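Local coordinates for 2-dehydropantoate 2-reductase (Geobacter metallireducens, PDB 3HN2), which probably catalyses the NADPH-dependent reduction of ketopantoate to pantoate, a step in the biosynthesis of pantothenate, at residues L15-L20 with A169-R174; M70-V75 with A163-Q168. All coordinates share one frame; numbering follows the deposited sequence.

Both contacts lie on the same side of the chain's centre, their own centres about 9 Å apart. Contact 1 joins helix 14-23 to the turn and strand that follow helix 157-168, while contact 2 sets helix 157-168 itself against strand 72-75 in the large mixed sheet. Along the chain the order is 15-20, 70-75, 163-168, 169-174, so the later halves run straight on from one another. V171 N to F166 O (3.0 Å) and R167 NH2 to C173 O (2.8 Å) are probable hydrogen bonds between them. Together the contacts tie the last helix and edge strand of this sheet to its early Rossmann-like elements.

Contact 1 of 2, residues L15-L20 with A169-R174; sequences LYYGAL and AGVDCR
L20 and V171 meet through one methyl each, L20 CD1 lying 3.9 Å from V171 CG2, and with A169 they account for most of the surface buried here. The CB of L20 points from helix 14-23 toward the turn; with CG anti to its own carbonyl carbon (chi1 -67°) and an extended outer torsion, CD1 reaches beyond the helix. That methyl also rests on the ring of Y16, 3.6 Å above its plane and shifted toward the rim. A169 reaches the helix backbone instead: its CB sits 3.6 Å from L20 O, a carbonyl that is hydrogen-bonded to S24 OG.

V171 divides its two methyls between two partners. Its CG1, anti to the backbone N (chi1 -177°), turns to Y17 and comes 4.1 Å from Y17 CE1, approaching the ring obliquely with the two side chains at about a right angle. The hydroxyl of Y17 is hydrogen-bonded to G144 O on strand 142-150, which anchors the far end of the ring, and I146 of the same strand touches both Y17 and V171. No hydrogen bond crosses the contact; it is a small, buried and mostly apolar junction.

Between A169 and V171 the chain turns at G170, whose positive phi (92°) ends helix 157-168 in a Schellman motif and delivers V171 to the interface. Beyond it, D172 and R174 pair by backbone bonds with strand 142-150. A GxGxxG pattern (G9, G11, G14), consistent with dinucleotide binding, runs into the start of helix 14-23, so the contact packs the first helix of a Rossmann-type fold against the helix-to-strand turn of the beta-alpha-beta unit that extends its sheet beyond the antiparallel step.

Contact 2 of 2, residues M70-V75 with A163-Q168; sequences MDLVLV and AAMFRQ
Strand 72-75 and helix 157-168 face each other as separate layers: the CA atoms of L72 and M165 are 11.6 Å apart and those of L74 and F166 12.0 Å. No hydrogen bond joins them, and side chains span the gap. L72 and L74, alternate residues on the strand, meet M165 and F166, which are adjacent on the helix.

L74 and F166 pass each other in opposite directions. L74 CD1 comes 4.2 Å from F166 CZ, the far end of the phenyl ring, at a slant to the ring. F166 has CG anti to its carbonyl carbon (chi1 -82°), which swings the ring in toward the sheet although its CB leaves the helix at a tangent to the strand. L100 of strand 98-101 touches both side chains, while C173 and V171 pack on F166.

The second pair is M165 with L72. M165 leaves the helix toward the strand, CG anti to the backbone N (chi1 -176°), and carries SD to 4.4 Å from L72 CD2. L72 also packs on I5 and L100, in the strands that flank its own. The two pairs bury 115 Å² in all.

This is helix-on-sheet packing of a Rossmann-type alpha/beta domain. Helix 157-168 makes the crossover between parallel neighbours 142-150 and 173-175, strands added beyond the antiparallel step, and leans back over strand 72-75 of the parallel part.

Contact 1 of 2, residues L15-L20 with A169-R174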
ATOM      1  N   LEU A  15     -13.939 -16.368   8.783  1.00 46.91           N
ATOM      2  CA  LEU A  15     -14.101 -17.390   7.759  1.00 45.69           C
ATOM      3  C   LEU A  15     -12.814 -17.584   6.973  1.00 50.47           C
ATOM      4  O   LEU A  15     -12.367 -18.718   6.801  1.00 52.63           O
ATOM      5  CB  LEU A  15     -15.256 -17.045   6.816  1.00 44.87           C
ATOM      6  CG  LEU A  15     -16.707 -17.264   7.264  1.00 45.50           C
ATOM      7  CD1 LEU A  15     -17.660 -16.790   6.185  1.00 49.05           C
ATOM      8  CD2 LEU A  15     -16.991 -18.722   7.601  1.00 46.06           C
ATOM      9  N   TYR A  16     -12.222 -16.474   6.525  1.00 52.78           N
ATOM     10  CA  TYR A  16     -10.982 -16.480   5.738  1.00 50.04           C
ATOM     11  C   TYR A  16      -9.831 -17.192   6.436  1.00 47.21           C
ATOM     12  O   TYR A  16      -9.177 -18.043   5.838  1.00 52.30           O
ATOM     13  CB  TYR A  16     -10.568 -15.052   5.371  1.00 49.56           C
ATOM     14  CG  TYR A  16      -9.221 -14.934   4.689  1.00 53.11           C
ATOM     15  CD1 TYR A  16      -9.027 -15.400   3.386  1.00 59.61           C
ATOM     16  CD2 TYR A  16      -8.141 -14.336   5.338  1.00 66.88           C
ATOM     17  CE1 TYR A  16      -7.786 -15.287   2.755  1.00 49.42           C
ATOM     18  CE2 TYR A  16      -6.900 -14.210   4.713  1.00 65.12           C
ATOM     19  CZ  TYR A  16      -6.732 -14.684   3.422  1.00 59.05           C
ATOM     20  OH  TYR A  16      -5.505 -14.565   2.808  1.00 65.79           O
ATOM     21  N   TYR A  17      -9.596 -16.845   7.697  1.00 46.14           N
ATOM     22  CA  TYR A  17      -8.525 -17.469   8.467  1.00 50.38           C
ATOM     23  C   TYR A  17      -8.820 -18.922   8.819  1.00 48.09           C
ATOM     24  O   TYR A  17      -7.925 -19.763   8.771  1.00 50.90           O
ATOM     25  CB  TYR A  17      -8.195 -16.654   9.720  1.00 48.72           C
ATOM     26  CG  TYR A  17      -7.467 -15.364   9.423  1.00 51.84           C
ATOM     27  CD1 TYR A  17      -6.405 -15.326   8.517  1.00 48.06           C
ATOM     28  CD2 TYR A  17      -7.832 -14.180  10.056  1.00 56.99           C
ATOM     29  CE1 TYR A  17      -5.736 -14.136   8.241  1.00 50.14           C
ATOM     30  CE2 TYR A  17      -7.169 -12.989   9.793  1.00 54.54           C
ATOM     31  CZ  TYR A  17      -6.123 -12.973   8.889  1.00 55.06           C
ATOM     32  OH  TYR A  17      -5.473 -11.789   8.636  1.00 61.31           O
ATOM     33  N   GLY A  18     -10.075 -19.211   9.141  1.00 49.29           N
ATOM     34  CA  GLY A  18     -10.502 -20.577   9.440  1.00 54.85           C
ATOM     35  C   GLY A  18     -10.424 -21.500   8.238  1.00 54.31           C
ATOM     36  O   GLY A  18     -10.085 -22.679   8.377  1.00 58.19           O
ATOM     37  N   ALA A  19     -10.738 -20.959   7.062  1.00 52.18           N
ATOM     38  CA  ALA A  19     -10.659 -21.708   5.811  1.00 51.86           C
ATOM     39  C   ALA A  19      -9.220 -22.026   5.442  1.00 52.35           C
ATOM     40  O   ALA A  19      -8.942 -23.103   4.925  1.00 57.73           O
ATOM     41  CB  ALA A  19     -11.334 -20.954   4.686  1.00 50.05           C
ATOM     42  N   LEU A  20      -8.313 -21.090   5.717  1.00 51.44           N
ATOM     43  CA  LEU A  20      -6.890 -21.316   5.493  1.00 55.12           C
ATOM     44  C   LEU A  20      -6.326 -22.297   6.518  1.00 57.58           C
ATOM     45  O   LEU A  20      -5.441 -23.097   6.197  1.00 62.27           O
ATOM     46  CB  LEU A  20      -6.102 -20.002   5.523  1.00 51.80           C
ATOM     47  CG  LEU A  20      -6.315 -18.954   4.422  1.00 61.52           C
ATOM     48  CD1 LEU A  20      -5.425 -17.760   4.695  1.00 68.27           C
ATOM     49  CD2 LEU A  20      -6.060 -19.490   3.017  1.00 53.68           C
ATOM     50  N   ALA A 169       0.007 -22.275   7.381  1.00 54.18           N
ATOM     51  CA  ALA A 169      -1.241 -22.123   6.646  1.00 48.65           C
ATOM     52  C   ALA A 169      -1.141 -21.054   5.563  1.00 44.38           C
ATOM     53  O   ALA A 169      -2.100 -20.821   4.834  1.00 40.90           O
ATOM     54  CB  ALA A 169      -2.379 -21.807   7.609  1.00 47.09           C
ATOM     55  N   GLY A 170       0.020 -20.410   5.461  1.00 48.32           N
ATOM     56  CA  GLY A 170       0.264 -19.410   4.423  1.00 53.28           C
ATOM     57  C   GLY A 170      -0.074 -17.993   4.842  1.00 58.67           C
ATOM     58  O   GLY A 170      -0.213 -17.103   3.994  1.00 54.28           O
ATOM     59  N   VAL A 171      -0.214 -17.788   6.152  1.00 57.35           N
ATOM     60  CA  VAL A 171      -0.461 -16.465   6.718  1.00 56.74           C
ATOM     61  C   VAL A 171       0.870 -15.886   7.189  1.00 55.27           C
ATOM     62  O   VAL A 171       1.587 -16.522   7.964  1.00 55.68           O
ATOM     63  CB  VAL A 171      -1.482 -16.517   7.897  1.00 58.67           C
ATOM     64  CG1 VAL A 171      -1.791 -15.115   8.431  1.00 47.26           C
ATOM     65  CG2 VAL A 171      -2.770 -17.203   7.465  1.00 62.94           C
ATOM     66  N   ASP A 172       1.205 -14.692   6.701  1.00 45.05           N
ATOM     67  CA  ASP A 172       2.419 -13.999   7.123  1.00 43.22           C
ATOM     68  C   ASP A 172       2.248 -13.548   8.573  1.00 44.66           C
ATOM     69  O   ASP A 172       1.566 -12.569   8.857  1.00 41.74           O
ATOM     70  CB  ASP A 172       2.704 -12.813   6.195  1.00 38.45           C
ATOM     71  CG  ASP A 172       4.034 -12.150   6.483  1.00 39.09           C
ATOM     72  OD1 ASP A 172       4.028 -10.967   6.876  1.00 45.66           O
ATOM     73  OD2 ASP A 172       5.087 -12.803   6.314  1.00 53.01           O
ATOM     74  N   CYS A 173       2.849 -14.286   9.497  1.00 55.30           N
ATOM     75  CA  CYS A 173       2.525 -14.110  10.912  1.00 46.91           C
ATOM     76  C   CYS A 173       3.731 -13.768  11.774  1.00 45.72           C
ATOM     77  O   CYS A 173       4.692 -14.532  11.848  1.00 48.87           O
ATOM     78  CB  CYS A 173       1.818 -15.348  11.441  1.00 43.46           C
ATOM     79  SG  CYS A 173       1.057 -15.114  13.047  1.00 71.76           S
ATOM     80  N   ARG A 174       3.663 -12.611  12.425  1.00 43.28           N
ATOM     81  CA  ARG A 174       4.764 -12.090  13.233  1.00 46.04           C
ATOM     82  C   ARG A 174       4.451 -12.253  14.734  1.00 41.15           C
ATOM     83  O   ARG A 174       3.396 -12.766  15.101  1.00 41.97           O
ATOM     84  CB  ARG A 174       5.036 -10.623  12.837  1.00 44.96           C
ATOM     85  CG  ARG A 174       6.420 -10.057  13.190  1.00 60.77           C
ATOM     86  CD  ARG A 174       7.567 -10.981  12.787  1.00 82.31           C
ATOM     87  NE  ARG A 174       8.628 -10.994  13.796  1.00 91.30           N
ATOM     88  CZ  ARG A 174       8.847 -11.989  14.656  1.00 93.08           C
ATOM     89  NH1 ARG A 174       9.835 -11.896  15.538  1.00 77.78           N
ATOM     90  NH2 ARG A 174       8.089 -13.081  14.637  1.00 90.78           N
TER

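Contact 2 of 2, residues M70-V75 with A163-Q168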
ATOM      1  N   MET A  70     -12.405 -27.038  23.336  1.00 69.97           N
ATOM      2  CA  MET A  70     -11.463 -26.851  22.231  1.00 65.84           C
ATOM      3  C   MET A  70     -10.051 -26.579  22.764  1.00 64.43           C
ATOM      4  O   MET A  70      -9.857 -26.421  23.970  1.00 66.75           O
ATOM      5  CB  MET A  70     -11.921 -25.683  21.348  1.00 63.29           C
ATOM      6  CG  MET A  70     -13.266 -25.872  20.651  1.00 55.36           C
ATOM      7  SD  MET A  70     -13.148 -26.599  19.000  1.00 42.91           S
ATOM      8  CE  MET A  70     -13.426 -28.335  19.352  1.00 46.01           C
ATOM      9  N   ASP A  71      -9.066 -26.537  21.868  1.00 61.56           N
ATOM     10  CA  ASP A  71      -7.708 -26.127  22.234  1.00 61.61           C
ATOM     11  C   ASP A  71      -7.534 -24.623  22.045  1.00 57.47           C
ATOM     12  O   ASP A  71      -6.907 -23.946  22.861  1.00 53.74           O
ATOM     13  CB  ASP A  71      -6.664 -26.873  21.396  1.00 65.16           C
ATOM     14  CG  ASP A  71      -6.523 -28.332  21.791  1.00 72.92           C
ATOM     15  OD1 ASP A  71      -6.561 -28.643  23.004  1.00 84.70           O
ATOM     16  OD2 ASP A  71      -6.360 -29.171  20.880  1.00 73.93           O
ATOM     17  N   LEU A  72      -8.100 -24.119  20.953  1.00 54.67           N
ATOM     18  CA  LEU A  72      -8.008 -22.717  20.590  1.00 50.62           C
ATOM     19  C   LEU A  72      -9.350 -22.222  20.074  1.00 51.23           C
ATOM     20  O   LEU A  72      -9.994 -22.893  19.264  1.00 47.57           O
ATOM     21  CB  LEU A  72      -6.934 -22.525  19.512  1.00 50.86           C
ATOM     22  CG  LEU A  72      -6.772 -21.147  18.859  1.00 49.65           C
ATOM     23  CD1 LEU A  72      -6.217 -20.130  19.843  1.00 48.33           C
ATOM     24  CD2 LEU A  72      -5.878 -21.245  17.644  1.00 54.13           C
ATOM     25  N   VAL A  73      -9.781 -21.056  20.549  1.00 47.10           N
ATOM     26  CA  VAL A  73     -10.919 -20.388  19.927  1.00 46.31           C
ATOM     27  C   VAL A  73     -10.530 -19.029  19.336  1.00 41.24           C
ATOM     28  O   VAL A  73     -10.124 -18.113  20.052  1.00 41.30           O
ATOM     29  CB  VAL A  73     -12.192 -20.343  20.843  1.00 51.10           C
ATOM     30  CG1 VAL A  73     -11.837 -20.090  22.289  1.00 39.47           C
ATOM     31  CG2 VAL A  73     -13.212 -19.319  20.334  1.00 55.35           C
ATOM     32  N   LEU A  74     -10.611 -18.942  18.010  1.00 44.10           N
ATOM     33  CA  LEU A  74     -10.442 -17.684  17.280  1.00 33.78           C
ATOM     34  C   LEU A  74     -11.718 -16.880  17.350  1.00 26.18           C
ATOM     35  O   LEU A  74     -12.729 -17.271  16.769  1.00 31.76           O
ATOM     36  CB  LEU A  74     -10.154 -17.955  15.810  1.00 40.13           C
ATOM     37  CG  LEU A  74      -8.809 -17.601  15.198  1.00 46.28           C
ATOM     38  CD1 LEU A  74      -7.797 -18.679  15.516  1.00 52.68           C
ATOM     39  CD2 LEU A  74      -8.995 -17.467  13.697  1.00 47.48           C
ATOM     40  N   VAL A  75     -11.675 -15.761  18.065  1.00 22.18           N
ATOM     41  CA  VAL A  75     -12.791 -14.832  18.095  1.00 29.93           C
ATOM     42  C   VAL A  75     -12.634 -13.811  16.949  1.00 42.29           C
ATOM     43  O   VAL A  75     -11.654 -13.063  16.893  1.00 43.37           O
ATOM     44  CB  VAL A  75     -12.908 -14.130  19.460  1.00 27.29           C
ATOM     45  CG1 VAL A  75     -14.179 -13.311  19.532  1.00 35.04           C
ATOM     46  CG2 VAL A  75     -12.892 -15.157  20.594  1.00 39.02           C
ATOM     47  N   ALA A 163       2.150 -18.798  16.008  1.00 46.18           N
ATOM     48  CA  ALA A 163       2.799 -18.122  14.883  1.00 50.25           C
ATOM     49  C   ALA A 163       3.209 -19.108  13.798  1.00 55.39           C
ATOM     50  O   ALA A 163       2.990 -18.851  12.609  1.00 54.01           O
ATOM     51  CB  ALA A 163       4.010 -17.339  15.361  1.00 49.14           C
ATOM     52  N   ALA A 164       3.793 -20.233  14.221  1.00 55.33           N
ATOM     53  CA  ALA A 164       4.180 -21.318  13.319  1.00 50.94           C
ATOM     54  C   ALA A 164       2.959 -21.905  12.622  1.00 51.92           C
ATOM     55  O   ALA A 164       2.976 -22.116  11.407  1.00 58.90           O
ATOM     56  CB  ALA A 164       4.933 -22.403  14.078  1.00 44.12           C
ATOM     57  N   MET A 165       1.904 -22.137  13.404  1.00 45.89           N
ATOM     58  CA  MET A 165       0.635 -22.675  12.913  1.00 45.09           C
ATOM     59  C   MET A 165       0.020 -21.813  11.801  1.00 41.07           C
ATOM     60  O   MET A 165      -0.461 -22.349  10.801  1.00 39.95           O
ATOM     61  CB  MET A 165      -0.352 -22.842  14.077  1.00 39.64           C
ATOM     62  CG  MET A 165      -1.673 -23.482  13.701  1.00 28.68           C
ATOM     63  SD  MET A 165      -3.004 -22.924  14.769  1.00 53.79           S
ATOM     64  CE  MET A 165      -2.869 -24.113  16.110  1.00 62.77           C
ATOM     65  N   PHE A 166       0.045 -20.492  11.978  1.00 41.70           N
ATOM     66  CA  PHE A 166      -0.427 -19.569  10.934  1.00 51.79           C
ATOM     67  C   PHE A 166       0.465 -19.539   9.698  1.00 46.83           C
ATOM     68  O   PHE A 166      -0.042 -19.556   8.583  1.00 47.47           O
ATOM     69  CB  PHE A 166      -0.608 -18.151  11.469  1.00 52.78           C
ATOM     70  CG  PHE A 166      -1.909 -17.930  12.180  1.00 54.08           C
ATOM     71  CD1 PHE A 166      -3.104 -17.883  11.470  1.00 43.17           C
ATOM     72  CD2 PHE A 166      -1.938 -17.752  13.557  1.00 41.69           C
ATOM     73  CE1 PHE A 166      -4.312 -17.673  12.122  1.00 51.10           C
ATOM     74  CE2 PHE A 166      -3.139 -17.539  14.217  1.00 59.62           C
ATOM     75  CZ  PHE A 166      -4.329 -17.496  13.498  1.00 53.89           C
ATOM     76  N   ARG A 167       1.783 -19.497   9.906  1.00 50.53           N
ATOM     77  CA  ARG A 167       2.766 -19.479   8.811  1.00 46.39           C
ATOM     78  C   ARG A 167       2.724 -20.741   7.952  1.00 54.10           C
ATOM     79  O   ARG A 167       2.921 -20.673   6.738  1.00 61.92           O
ATOM     80  CB  ARG A 167       4.182 -19.238   9.338  1.00 41.21           C
ATOM     81  CG  ARG A 167       4.463 -17.792   9.754  1.00 43.61           C
ATOM     82  CD  ARG A 167       5.947 -17.552  10.045  1.00 43.57           C
ATOM     83  NE  ARG A 167       6.426 -18.325  11.195  1.00 41.13           N
ATOM     84  CZ  ARG A 167       6.648 -17.832  12.413  1.00 55.35           C
ATOM     85  NH1 ARG A 167       7.080 -18.632  13.382  1.00 67.80           N
ATOM     86  NH2 ARG A 167       6.445 -16.547  12.674  1.00 46.73           N
ATOM     87  N   GLN A 168       2.453 -21.881   8.593  1.00 59.68           N
ATOM     88  CA  GLN A 168       2.204 -23.156   7.910  1.00 58.32           C
ATOM     89  C   GLN A 168       0.982 -23.096   6.995  1.00 55.97           C
ATOM     90  O   GLN A 168       0.931 -23.777   5.968  1.00 55.56           O
ATOM     91  CB  GLN A 168       1.999 -24.272   8.935  1.00 61.73           C
ATOM     92  CG  GLN A 168       3.284 -24.872   9.486  1.00 80.98           C
ATOM     93  CD  GLN A 168       3.910 -25.880   8.544  1.00 92.88           C
ATOM     94  OE1 GLN A 168       3.241 -26.796   8.061  1.00100.67           O
ATOM     95  NE2 GLN A 168       5.203 -25.720   8.280  1.00 91.08           N
TER